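Local structure of transcriptional regulator (Corynebacterium diphtheriae, 3LMM) at residues A[40-48]-A[61-71]. The protein is of unknown function but, with a Schlafen AlbA_2 domain followed by helix-turn-helix-clan families, is probably a transcriptional regulator. Numbering follows the deposited sequence.
Sequences VDFKEEAGR and NPEAADKLADE. With CO (cobalt (II) ion), chain E.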
loop_
_atom_site.group_PDB
_atom_site.type_symbol
_atom_site.label_atom_id
_atom_site.label_comp_id
_atom_site.label_asym_id
_atom_site.label_seq_id
_atom_site.Cartn_x
_atom_site.Cartn_y
_atom_site.Cartn_z
ATOM N N VAL A 40 -28.500 0.712 -5.142
ATOM C CA VAL A 40 -27.866 1.630 -4.224
ATOM C C VAL A 40 -27.745 0.935 -2.868
ATOM O O VAL A 40 -28.680 0.294 -2.392
ATOM C CB VAL A 40 -28.665 2.935 -4.137
ATOM C CG1 VAL A 40 -28.001 3.895 -3.182
ATOM C CG2 VAL A 40 -28.755 3.564 -5.523
ATOM N N ASP A 41 -26.564 1.046 -2.269
ATOM C CA ASP A 41 -26.261 0.415 -0.990
ATOM C C ASP A 41 -26.649 1.264 0.211
ATOM O O ASP A 41 -26.014 2.287 0.478
ATOM C CB ASP A 41 -24.757 0.106 -0.929
ATOM C CG ASP A 41 -24.416 -1.019 0.043
ATOM O OD1 ASP A 41 -25.328 -1.497 0.743
ATOM O OD2 ASP A 41 -23.237 -1.434 0.099
ATOM N N PHE A 42 -27.684 0.840 0.938
ATOM C CA PHE A 42 -28.128 1.557 2.143
ATOM C C PHE A 42 -27.332 1.068 3.337
ATOM O O PHE A 42 -27.383 -0.112 3.666
ATOM C CB PHE A 42 -29.608 1.302 2.446
ATOM C CG PHE A 42 -30.555 1.987 1.503
ATOM C CD1 PHE A 42 -31.922 1.725 1.564
ATOM C CD2 PHE A 42 -30.086 2.891 0.556
ATOM C CE1 PHE A 42 -32.802 2.337 0.683
ATOM C CE2 PHE A 42 -30.961 3.509 -0.332
ATOM C CZ PHE A 42 -32.327 3.237 -0.264
ATOM N N LYS A 43 -26.598 1.966 3.981
ATOM C CA LYS A 43 -25.826 1.587 5.154
ATOM C C LYS A 43 -26.059 2.554 6.292
ATOM O O LYS A 43 -26.227 3.761 6.095
ATOM C CB LYS A 43 -24.332 1.537 4.861
ATOM C CG LYS A 43 -23.945 0.481 3.856
ATOM C CD LYS A 43 -23.102 -0.606 4.474
ATOM C CE LYS A 43 -23.943 -1.714 5.059
ATOM N NZ LYS A 43 -23.046 -2.768 5.602
ATOM N N GLU A 44 -26.043 1.987 7.487
ATOM C CA GLU A 44 -26.263 2.696 8.723
ATOM C C GLU A 44 -24.967 2.777 9.523
ATOM O O GLU A 44 -24.374 1.747 9.828
ATOM C CB GLU A 44 -27.301 1.926 9.505
ATOM C CG GLU A 44 -27.511 2.429 10.875
ATOM C CD GLU A 44 -28.519 1.604 11.614
ATOM O OE1 GLU A 44 -28.731 1.894 12.812
ATOM O OE2 GLU A 44 -29.091 0.666 11.002
ATOM N N GLU A 45 -24.529 3.988 9.864
ATOM C CA GLU A 45 -23.294 4.152 10.628
ATOM C C GLU A 45 -23.339 3.197 11.802
ATOM O O GLU A 45 -24.160 3.350 12.711
ATOM C CB GLU A 45 -23.154 5.589 11.132
ATOM C CG GLU A 45 -21.890 5.853 11.935
ATOM C CD GLU A 45 -21.748 7.313 12.330
ATOM O OE1 GLU A 45 -20.862 7.630 13.150
ATOM O OE2 GLU A 45 -22.516 8.160 11.823
ATOM N N ALA A 46 -22.461 2.201 11.777
ATOM C CA ALA A 46 -22.429 1.199 12.834
ATOM C C ALA A 46 -21.982 1.764 14.166
ATOM O O ALA A 46 -21.384 2.838 14.220
ATOM C CB ALA A 46 -21.512 0.051 12.431
ATOM N N GLY A 47 -22.291 1.029 15.234
ATOM C CA GLY A 47 -21.893 1.419 16.573
ATOM C C GLY A 47 -22.761 2.476 17.205
ATOM O O GLY A 47 -22.343 3.171 18.128
ATOM N N ARG A 48 -23.980 2.610 16.717
ATOM C CA ARG A 48 -24.846 3.625 17.276
ATOM C C ARG A 48 -26.171 3.028 17.713
ATOM O O ARG A 48 -26.951 3.664 18.423
ATOM C CB ARG A 48 -25.060 4.725 16.251
ATOM C CG ARG A 48 -24.871 6.095 16.827
ATOM C CD ARG A 48 -23.943 6.915 15.972
ATOM N NE ARG A 48 -24.478 7.249 14.652
ATOM C CZ ARG A 48 -25.455 8.122 14.425
ATOM N NH1 ARG A 48 -26.032 8.758 15.431
ATOM N NH2 ARG A 48 -25.824 8.387 13.183
ATOM N N ASN A 61 -15.459 8.245 14.090
ATOM C CA ASN A 61 -15.902 6.953 14.608
ATOM C C ASN A 61 -15.179 5.767 13.959
ATOM O O ASN A 61 -15.714 5.128 13.050
ATOM C CB ASN A 61 -17.407 6.811 14.384
ATOM C CG ASN A 61 -17.949 5.485 14.865
ATOM O OD1 ASN A 61 -19.141 5.212 14.731
ATOM N ND2 ASN A 61 -17.077 4.651 15.432
ATOM N N PRO A 62 -13.971 5.434 14.443
ATOM C CA PRO A 62 -13.205 4.316 13.883
ATOM C C PRO A 62 -13.965 3.013 13.659
ATOM O O PRO A 62 -13.756 2.349 12.653
ATOM C CB PRO A 62 -12.049 4.164 14.868
ATOM C CG PRO A 62 -12.644 4.624 16.142
ATOM C CD PRO A 62 -13.381 5.869 15.718
ATOM N N GLU A 63 -14.836 2.633 14.582
ATOM C CA GLU A 63 -15.585 1.398 14.398
ATOM C C GLU A 63 -16.415 1.498 13.124
ATOM O O GLU A 63 -16.455 0.568 12.328
ATOM C CB GLU A 63 -16.512 1.136 15.586
ATOM C CG GLU A 63 -17.258 -0.200 15.526
ATOM C CD GLU A 63 -18.401 -0.284 16.532
ATOM O OE1 GLU A 63 -18.972 -1.388 16.707
ATOM O OE2 GLU A 63 -18.732 0.762 17.139
ATOM N N ALA A 64 -17.082 2.630 12.930
ATOM C CA ALA A 64 -17.901 2.813 11.738
ATOM C C ALA A 64 -17.018 2.832 10.489
ATOM O O ALA A 64 -17.385 2.273 9.448
ATOM C CB ALA A 64 -18.693 4.102 11.839
ATOM N N ALA A 65 -15.862 3.485 10.593
ATOM C CA ALA A 65 -14.942 3.568 9.475
ATOM C C ALA A 65 -14.578 2.168 9.003
ATOM O O ALA A 65 -14.556 1.906 7.807
ATOM C CB ALA A 65 -13.707 4.326 9.884
ATOM N N ASP A 66 -14.303 1.267 9.940
ATOM C CA ASP A 66 -13.959 -0.105 9.588
ATOM C C ASP A 66 -15.055 -0.712 8.712
ATOM O O ASP A 66 -14.819 -1.020 7.547
ATOM C CB ASP A 66 -13.774 -0.958 10.852
ATOM C CG ASP A 66 -12.336 -0.968 11.361
ATOM O OD1 ASP A 66 -12.108 -1.507 12.474
ATOM O OD2 ASP A 66 -11.429 -0.453 10.663
ATOM N N LYS A 67 -16.253 -0.869 9.267
ATOM C CA LYS A 67 -17.374 -1.450 8.522
ATOM C C LYS A 67 -17.595 -0.813 7.135
ATOM O O LYS A 67 -17.786 -1.520 6.135
ATOM C CB LYS A 67 -18.664 -1.352 9.353
ATOM C CG LYS A 67 -18.909 -2.523 10.309
ATOM C CD LYS A 67 -17.841 -2.615 11.390
ATOM C CE LYS A 67 -18.009 -3.862 12.283
ATOM N NZ LYS A 67 -17.694 -5.168 11.605
ATOM N N LEU A 68 -17.574 0.518 7.086
ATOM C CA LEU A 68 -17.765 1.263 5.844
ATOM C C LEU A 68 -16.646 0.967 4.835
ATOM O O LEU A 68 -16.900 0.733 3.649
ATOM C CB LEU A 68 -17.825 2.764 6.145
ATOM C CG LEU A 68 -19.178 3.439 5.930
ATOM C CD1 LEU A 68 -20.273 2.570 6.477
ATOM C CD2 LEU A 68 -19.180 4.802 6.597
ATOM N N ALA A 69 -15.407 0.977 5.309
ATOM C CA ALA A 69 -14.295 0.683 4.437
ATOM C C ALA A 69 -14.522 -0.715 3.865
ATOM O O ALA A 69 -14.365 -0.929 2.668
ATOM C CB ALA A 69 -12.984 0.748 5.207
ATOM N N ASP A 70 -14.907 -1.670 4.703
ATOM C CA ASP A 70 -15.141 -3.019 4.202
ATOM C C ASP A 70 -16.216 -3.028 3.137
ATOM O O ASP A 70 -16.108 -3.757 2.155
ATOM C CB ASP A 70 -15.544 -3.963 5.334
ATOM C CG ASP A 70 -14.349 -4.586 6.027
ATOM O OD1 ASP A 70 -14.542 -5.337 7.014
ATOM O OD2 ASP A 70 -13.210 -4.328 5.584
ATOM N N GLU A 71 -17.256 -2.223 3.327
ATOM C CA GLU A 71 -18.321 -2.178 2.340
ATOM C C GLU A 71 -17.807 -1.581 1.022
ATOM O O GLU A 71 -18.132 -2.074 -0.059
ATOM C CB GLU A 71 -19.508 -1.370 2.867
ATOM C CG GLU A 71 -20.801 -1.588 2.078
ATOM C CD GLU A 71 -21.450 -2.949 2.340
ATOM O OE1 GLU A 71 -20.772 -3.993 2.190
ATOM O OE2 GLU A 71 -22.653 -2.981 2.690
HETATM CO CO CO E . -26.921 -2.460 2.652
#
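Lys43 and Glu71 make the charged link between strand 41-43 and helix 62-71, whose axes run antiparallel and 11.1 Å apart. From CB, which only grazes Leu68 CD1 at 4.5 Å, the lysine chain sets out with CG anti to its carbonyl carbon (chi1 -64°) and bends at chi2 and chi3. Lys43 CG lies near Glu71 OE2, at 3.9 Å; CD and CE both lie next to that oxygen, and Lys43 CD also packs against Glu71 CG at 3.5 Å. Lys43 NZ ends 2.9 Å from Glu71 OE2, a salt bridge whose hydrogen bond is weak. Glu71, bent at its chi2 of 73°, brings the same OE2 to 3.1 Å from Asp41 OD2; these are two acceptors, their carboxylate planes 40° apart. The partner of Asp41 OD1 is Arg151, and that oxygen also lies 2.7 Å from the cobalt(II) ion, which Phe42 O binds as well; Asp90 belongs to the same site. Toward the start of the helix, Ala64 CB rests 3.6 Å from Glu45 CG, while Glu45 turns OE2 to Thr98 and Arg48. Strand 82-86, parallel to 41-43, completes the beta-alpha-beta unit of this Schlafen AlbA_2 domain. Lys43, Arg151 and the cobalt(II) ion probably offset the negative charge gathered by Asp41 and Glu71.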